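Long-range contact in lumazine-binding protein (Silicibacter pomeroyi DSS-3, PDB 3FKA), which is of unknown function but adopts an NTF2-like fold and belongs to a putative lumazine-binding family, so it may bind a small molecule: residues B[31-44]-B[106-119]. Sequence-based numbering, arbitrary orientation. Where two conformers were deposited one is given.
Sequences ERIFFGKASEVGHY and HEGSWRIVSKVYRI. With EDO (1,2-ethanediol), chain Q; EDO (1,2-ethanediol), chain R.
R111 of strand 109-119 lays its chain across the F35 ring and reaches the carbonyls that end helix 27-33. CB lies 3.6 Å from CE2 of F35. CG sits against the carbonyl O of I33, and CD stands 3.8 Å from the F35 ring centroid, directly over the face, as a CH-pi contact. NE gives a weak bond to R32 O, while NH2 donates to E31 O at 3.0 Å, with that oxygen in the guanidinium plane. NH1 passes near F35 CD1 and makes a weak bond to a water that also takes the N-H of G36. An acetate, probably from the crystallisation liquor, has its nearest atom about 3 Å from the side chain. With CG anti to the backbone N (chi1 -163°) and the chain extended to NE, the guanidinium arrives at the carbonyl end of helix 27-33, one face against F35 CA. A leucine in its place would probably leave the carbonyls of E31 and R32 without these donors at the helix end.

Alongside, I112 N bonds to I33 O and F35 N to I112 O, and I112 CD1 packs over a face of the F34 ring, which meets F56 edge-to-face. This is the helix-to-sheet junction of the NTF2-like cone: after a corner at G36 and K37, strand 38-44 runs parallel to 109-119, starting alongside the classic bulge where V113 and S114 both face T102.

Further along, E40 and K115 lie side by side, and in the conformer given K115 NZ forms a salt bridge to E40 OE2 at 2.9 Å; E40 OE1 turns to N51 and an unidentified bound ligand. The Y117 ring, its CG between backbone N and carbonyl carbon (chi1 68°), lies across G42, whose CA sits over one face, 3.8 Å from the centroid. At the far end, Y44 CD1 meets I119 CD1 at 3.6 Å.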
loop_
_atom_site.group_PDB
_atom_site.type_symbol
_atom_site.label_atom_id
_atom_site.label_comp_id
_atom_site.label_asym_id
_atom_site.label_seq_id
_atom_site.Cartn_x
_atom_site.Cartn_y
_atom_site.Cartn_z
ATOM N N GLU B 31 -4.820 26.671 -1.709
ATOM C CA GLU B 31 -4.471 27.156 -0.377
ATOM C C GLU B 31 -5.353 26.500 0.679
ATOM O O GLU B 31 -4.922 26.358 1.812
ATOM C CB GLU B 31 -4.503 28.698 -0.311
ATOM C CG GLU B 31 -3.362 29.296 -1.145
ATOM C CD GLU B 31 -3.243 30.819 -1.126
ATOM O OE1 GLU B 31 -4.213 31.539 -0.770
ATOM O OE2 GLU B 31 -2.159 31.311 -1.535
ATOM N N ARG B 32 -6.574 26.113 0.316
ATOM C CA ARG B 32 -7.482 25.447 1.239
ATOM C C ARG B 32 -7.035 24.022 1.515
ATOM O O ARG B 32 -6.975 23.621 2.648
ATOM C CB ARG B 32 -8.915 25.394 0.693
ATOM C CG ARG B 32 -9.909 24.582 1.549
ATOM C CD ARG B 32 -11.270 24.456 0.878
ATOM N NE ARG B 32 -12.149 23.571 1.650
ATOM C CZ ARG B 32 -12.876 23.913 2.726
ATOM N NH1 ARG B 32 -12.860 25.150 3.237
ATOM N NH2 ARG B 32 -13.638 22.994 3.313
ATOM N N ILE B 33 -6.718 23.276 0.461
ATOM C CA ILE B 33 -6.349 21.839 0.593
ATOM C C ILE B 33 -4.929 21.441 0.996
ATOM O O ILE B 33 -4.695 20.260 1.342
ATOM C CB ILE B 33 -6.774 21.086 -0.693
ATOM C CG1 ILE B 33 -5.891 21.414 -1.906
ATOM C CG2 ILE B 33 -8.300 21.349 -0.914
ATOM C CD1 ILE B 33 -6.278 20.644 -3.155
ATOM N N PHE B 34 -4.010 22.397 0.902
ATOM C CA PHE B 34 -2.618 22.225 1.301
ATOM C C PHE B 34 -2.344 23.126 2.493
ATOM O O PHE B 34 -2.717 24.318 2.475
ATOM C CB PHE B 34 -1.633 22.631 0.207
ATOM C CG PHE B 34 -1.471 21.638 -0.901
ATOM C CD1 PHE B 34 -2.237 21.719 -2.058
ATOM C CD2 PHE B 34 -0.519 20.637 -0.807
ATOM C CE1 PHE B 34 -2.087 20.807 -3.082
ATOM C CE2 PHE B 34 -0.364 19.715 -1.847
ATOM C CZ PHE B 34 -1.139 19.812 -2.982
ATOM N N PHE B 35 -1.700 22.567 3.523
ATOM C CA PHE B 35 -1.252 23.332 4.665
ATOM C C PHE B 35 -0.280 24.415 4.210
ATOM O O PHE B 35 0.446 24.233 3.223
ATOM C CB PHE B 35 -0.536 22.449 5.699
ATOM C CG PHE B 35 -1.461 21.702 6.615
ATOM C CD1 PHE B 35 -1.969 22.347 7.734
ATOM C CD2 PHE B 35 -1.796 20.373 6.412
ATOM C CE1 PHE B 35 -2.813 21.689 8.641
ATOM C CE2 PHE B 35 -2.647 19.703 7.333
ATOM C CZ PHE B 35 -3.158 20.380 8.427
ATOM N N GLY B 36 -0.248 25.523 4.940
ATOM C CA GLY B 36 0.668 26.624 4.651
ATOM C C GLY B 36 2.117 26.212 4.506
ATOM O O GLY B 36 2.795 26.684 3.610
ATOM N N LYS B 37 2.555 25.289 5.365
ATOM C CA LYS B 37 3.921 24.779 5.378
ATOM C C LYS B 37 4.111 23.492 4.563
ATOM O O LYS B 37 5.152 22.826 4.685
ATOM C CB LYS B 37 4.386 24.573 6.828
ATOM C CG LYS B 37 4.467 25.816 7.675
ATOM C CD LYS B 37 5.020 25.438 9.047
ATOM C CE LYS B 37 5.030 26.600 9.981
ATOM N NZ LYS B 37 5.514 26.231 11.364
ATOM N N ALA B 38 3.168 23.165 3.675
ATOM C CA ALA B 38 3.275 21.978 2.842
ATOM C C ALA B 38 4.407 22.127 1.826
ATOM O O ALA B 38 4.774 23.248 1.445
ATOM C CB ALA B 38 1.990 21.712 2.092
ATOM N N SER B 39 4.941 20.990 1.408
ATOM C CA SER B 39 6.008 20.926 0.423
ATOM C C SER B 39 5.622 20.075 -0.781
ATOM O O SER B 39 4.782 19.187 -0.648
ATOM C CB SER B 39 7.233 20.288 1.064
ATOM O OG SER B 39 6.909 18.955 1.501
ATOM N N GLU B 40 6.175 20.406 -1.952
ATOM C CA GLU B 40 6.031 19.614 -3.185
ATOM C C GLU B 40 7.476 19.357 -3.575
ATOM O O GLU B 40 8.203 20.307 -3.892
ATOM C CB GLU B 40 5.297 20.306 -4.300
ATOM C CG GLU B 40 5.313 19.443 -5.564
ATOM C CD GLU B 40 4.845 20.147 -6.776
ATOM O OE1 GLU B 40 5.445 21.175 -7.122
ATOM O OE2 GLU B 40 3.929 19.638 -7.412
ATOM N N VAL B 41 7.875 18.090 -3.601
ATOM C CA VAL B 41 9.263 17.705 -3.830
ATOM C C VAL B 41 9.461 16.602 -4.854
ATOM O O VAL B 41 8.761 15.609 -4.846
ATOM C CB VAL B 41 9.890 17.209 -2.491
ATOM C CG1 VAL B 41 11.381 16.963 -2.631
ATOM C CG2 VAL B 41 9.608 18.203 -1.351
ATOM N N GLY B 42 10.454 16.755 -5.711
ATOM C CA GLY B 42 10.775 15.715 -6.682
ATOM C C GLY B 42 11.903 16.183 -7.545
ATOM O O GLY B 42 12.441 17.280 -7.307
ATOM N N HIS B 43 12.302 15.324 -8.483
ATOM C CA HIS B 43 13.326 15.664 -9.461
ATOM C C HIS B 43 12.607 16.200 -10.694
ATOM O O HIS B 43 11.639 15.599 -11.172
ATOM C CB HIS B 43 14.245 14.510 -9.824
ATOM C CG HIS B 43 15.191 14.156 -8.730
ATOM N ND1 HIS B 43 15.130 12.968 -8.041
ATOM C CD2 HIS B 43 16.187 14.875 -8.161
ATOM C CE1 HIS B 43 16.068 12.964 -7.109
ATOM N NE2 HIS B 43 16.730 14.106 -7.171
ATOM N N TYR B 44 13.098 17.327 -11.187
ATOM C CA TYR B 44 12.520 17.977 -12.336
ATOM C C TYR B 44 13.682 18.513 -13.144
ATOM O O TYR B 44 14.493 19.280 -12.618
ATOM C CB TYR B 44 11.589 19.082 -11.860
ATOM C CG TYR B 44 10.759 19.691 -12.958
ATOM C CD1 TYR B 44 9.593 19.068 -13.396
ATOM C CD2 TYR B 44 11.115 20.904 -13.532
ATOM C CE1 TYR B 44 8.819 19.619 -14.406
ATOM C CE2 TYR B 44 10.343 21.471 -14.534
ATOM C CZ TYR B 44 9.194 20.818 -14.972
ATOM O OH TYR B 44 8.427 21.380 -15.988
ATOM N N HIS B 106 -7.470 17.185 10.217
ATOM C CA HIS B 106 -7.273 18.238 11.206
ATOM C C HIS B 106 -8.479 19.166 11.217
ATOM O O HIS B 106 -8.916 19.641 10.160
ATOM C CB HIS B 106 -5.989 18.986 10.878
ATOM C CG HIS B 106 -5.685 20.107 11.813
ATOM N ND1 HIS B 106 -5.366 19.905 13.141
ATOM C CD2 HIS B 106 -5.599 21.437 11.601
ATOM C CE1 HIS B 106 -5.154 21.075 13.717
ATOM N NE2 HIS B 106 -5.285 22.021 12.805
ATOM N N GLU B 107 -9.011 19.410 12.413
ATOM C CA GLU B 107 -10.196 20.260 12.576
ATOM C C GLU B 107 -11.377 19.801 11.687
ATOM O O GLU B 107 -12.050 20.616 11.055
ATOM C CB GLU B 107 -9.826 21.719 12.333
ATOM C CG GLU B 107 -8.801 22.186 13.324
ATOM C CD GLU B 107 -8.386 23.622 13.149
ATOM O OE1 GLU B 107 -8.686 24.265 12.114
ATOM O OE2 GLU B 107 -7.723 24.084 14.090
ATOM N N GLY B 108 -11.572 18.487 11.599
ATOM C CA GLY B 108 -12.700 17.929 10.837
ATOM C C GLY B 108 -12.533 17.701 9.348
ATOM O O GLY B 108 -13.472 17.213 8.698
ATOM N N SER B 109 -11.364 18.019 8.793
ATOM C CA SER B 109 -11.167 17.796 7.365
ATOM C C SER B 109 -9.722 17.361 7.025
ATOM O O SER B 109 -8.778 17.698 7.731
ATOM C CB SER B 109 -11.567 19.037 6.585
ATOM O OG SER B 109 -10.736 20.134 6.848
ATOM N N TRP B 110 -9.609 16.572 5.966
ATOM C CA TRP B 110 -8.327 16.064 5.472
ATOM C C TRP B 110 -7.624 17.165 4.705
ATOM O O TRP B 110 -8.252 17.811 3.847
ATOM C CB TRP B 110 -8.533 14.822 4.616
ATOM C CG TRP B 110 -9.038 13.647 5.393
ATOM C CD1 TRP B 110 -10.338 13.270 5.568
ATOM C CD2 TRP B 110 -8.245 12.706 6.109
ATOM N NE1 TRP B 110 -10.400 12.125 6.340
ATOM C CE2 TRP B 110 -9.126 11.767 6.694
ATOM C CE3 TRP B 110 -6.872 12.575 6.341
ATOM C CZ2 TRP B 110 -8.673 10.696 7.471
ATOM C CZ3 TRP B 110 -6.424 11.492 7.107
ATOM C CH2 TRP B 110 -7.319 10.569 7.650
ATOM N N ARG B 111 -6.338 17.392 5.002
ATOM C CA ARG B 111 -5.579 18.474 4.366
ATOM C C ARG B 111 -4.175 17.936 4.087
ATOM O O ARG B 111 -3.598 17.214 4.907
ATOM C CB ARG B 111 -5.593 19.713 5.249
ATOM C CG ARG B 111 -5.199 20.984 4.553
ATOM C CD ARG B 111 -5.327 22.141 5.510
ATOM N NE ARG B 111 -5.079 23.402 4.821
ATOM C CZ ARG B 111 -4.744 24.542 5.406
ATOM N NH1 ARG B 111 -4.522 24.623 6.712
ATOM N NH2 ARG B 111 -4.551 25.616 4.643
ATOM N N ILE B 112 -3.638 18.297 2.937
ATOM C CA ILE B 112 -2.363 17.752 2.466
ATOM C C ILE B 112 -1.145 18.384 3.144
ATOM O O ILE B 112 -0.977 19.612 3.174
ATOM C CB ILE B 112 -2.235 17.873 0.948
ATOM C CG1 ILE B 112 -3.417 17.204 0.230
ATOM C CG2 ILE B 112 -0.897 17.244 0.521
ATOM C CD1 ILE B 112 -3.503 17.541 -1.289
ATOM N N VAL B 113 -0.297 17.514 3.679
ATOM C CA VAL B 113 0.916 17.889 4.380
ATOM C C VAL B 113 2.108 17.975 3.422
ATOM O O VAL B 113 2.917 18.904 3.523
ATOM C CB VAL B 113 1.209 16.903 5.541
ATOM C CG1 VAL B 113 2.596 17.199 6.206
ATOM C CG2 VAL B 113 0.072 16.960 6.558
ATOM N N SER B 114 2.206 17.021 2.498
ATOM C CA SER B 114 3.303 17.003 1.558
ATOM C C SER B 114 2.976 16.151 0.365
ATOM O O SER B 114 2.121 15.272 0.434
ATOM C CB SER B 114 4.565 16.419 2.226
ATOM O OG SER B 114 5.685 16.412 1.333
ATOM N N LYS B 115 3.683 16.440 -0.711
ATOM C CA LYS B 115 3.557 15.705 -1.958
ATOM C C LYS B 115 4.947 15.448 -2.520
ATOM O O LYS B 115 5.713 16.381 -2.680
ATOM C CB LYS B 115 2.795 16.490 -3.018
ATOM C CG LYS B 115 2.486 15.686 -4.316
ATOM C CD LYS B 115 2.366 16.589 -5.551
ATOM C CE LYS B 115 1.419 17.764 -5.355
ATOM N NZ LYS B 115 1.392 18.601 -6.575
ATOM N N VAL B 116 5.279 14.175 -2.776
ATOM C CA VAL B 116 6.548 13.832 -3.448
ATOM C C VAL B 116 6.068 13.250 -4.760
ATOM O O VAL B 116 4.980 12.656 -4.814
ATOM C CB VAL B 116 7.527 12.875 -2.721
ATOM C CG1 VAL B 116 8.050 13.526 -1.438
ATOM C CG2 VAL B 116 6.904 11.519 -2.460
ATOM N N TYR B 117 6.833 13.482 -5.826
ATOM C CA TYR B 117 6.455 13.001 -7.131
ATOM C C TYR B 117 7.637 12.562 -7.966
ATOM O O TYR B 117 8.816 12.896 -7.679
ATOM C CB TYR B 117 5.715 14.119 -7.913
ATOM C CG TYR B 117 6.648 15.270 -8.258
ATOM C CD1 TYR B 117 7.454 15.241 -9.412
ATOM C CD2 TYR B 117 6.787 16.349 -7.396
ATOM C CE1 TYR B 117 8.358 16.249 -9.698
ATOM C CE2 TYR B 117 7.686 17.388 -7.699
ATOM C CZ TYR B 117 8.467 17.326 -8.844
ATOM O OH TYR B 117 9.346 18.359 -9.131
ATOM N N ARG B 118 7.336 11.770 -8.983
ATOM C CA ARG B 118 8.341 11.404 -9.971
ATOM C C ARG B 118 7.623 11.486 -11.312
ATOM O O ARG B 118 6.430 11.199 -11.402
ATOM C CB ARG B 118 9.033 10.060 -9.714
ATOM C CG ARG B 118 8.259 8.774 -9.919
ATOM C CD ARG B 118 8.050 8.359 -11.403
ATOM N NE ARG B 118 7.349 7.085 -11.500
ATOM C CZ ARG B 118 7.853 5.931 -11.945
ATOM N NH1 ARG B 118 9.097 5.802 -12.402
ATOM N NH2 ARG B 118 7.062 4.866 -11.948
ATOM N N ILE B 119 8.351 11.899 -12.334
ATOM C CA ILE B 119 7.803 12.000 -13.673
ATOM C C ILE B 119 8.139 10.714 -14.395
ATOM O O ILE B 119 9.294 10.282 -14.405
ATOM C CB ILE B 119 8.392 13.189 -14.439
ATOM C CG1 ILE B 119 8.058 14.494 -13.724
ATOM C CG2 ILE B 119 7.845 13.180 -15.884
ATOM C CD1 ILE B 119 8.791 15.705 -14.217
HETATM C C1 EDO Q . -9.469 22.696 4.785
HETATM O O1 EDO Q . -9.114 22.453 6.161
HETATM C C2 EDO Q . -9.077 21.524 3.910
HETATM O O2 EDO Q . -9.468 20.306 4.531
HETATM C C1 EDO R . 0.465 25.060 10.203
HETATM O O1 EDO R . -0.966 25.151 10.031
HETATM C C2 EDO R . 1.097 24.259 9.065
HETATM O O2 EDO R . 1.191 25.020 7.862
HETATM O O HOH W 1 -1.982 26.419 7.236
HETATM O O HOH W 2 9.000 20.185 -6.894
HETATM O O HOH W 3 11.290 12.631 -8.646
HETATM O O HOH W 4 10.973 12.932 -11.473
#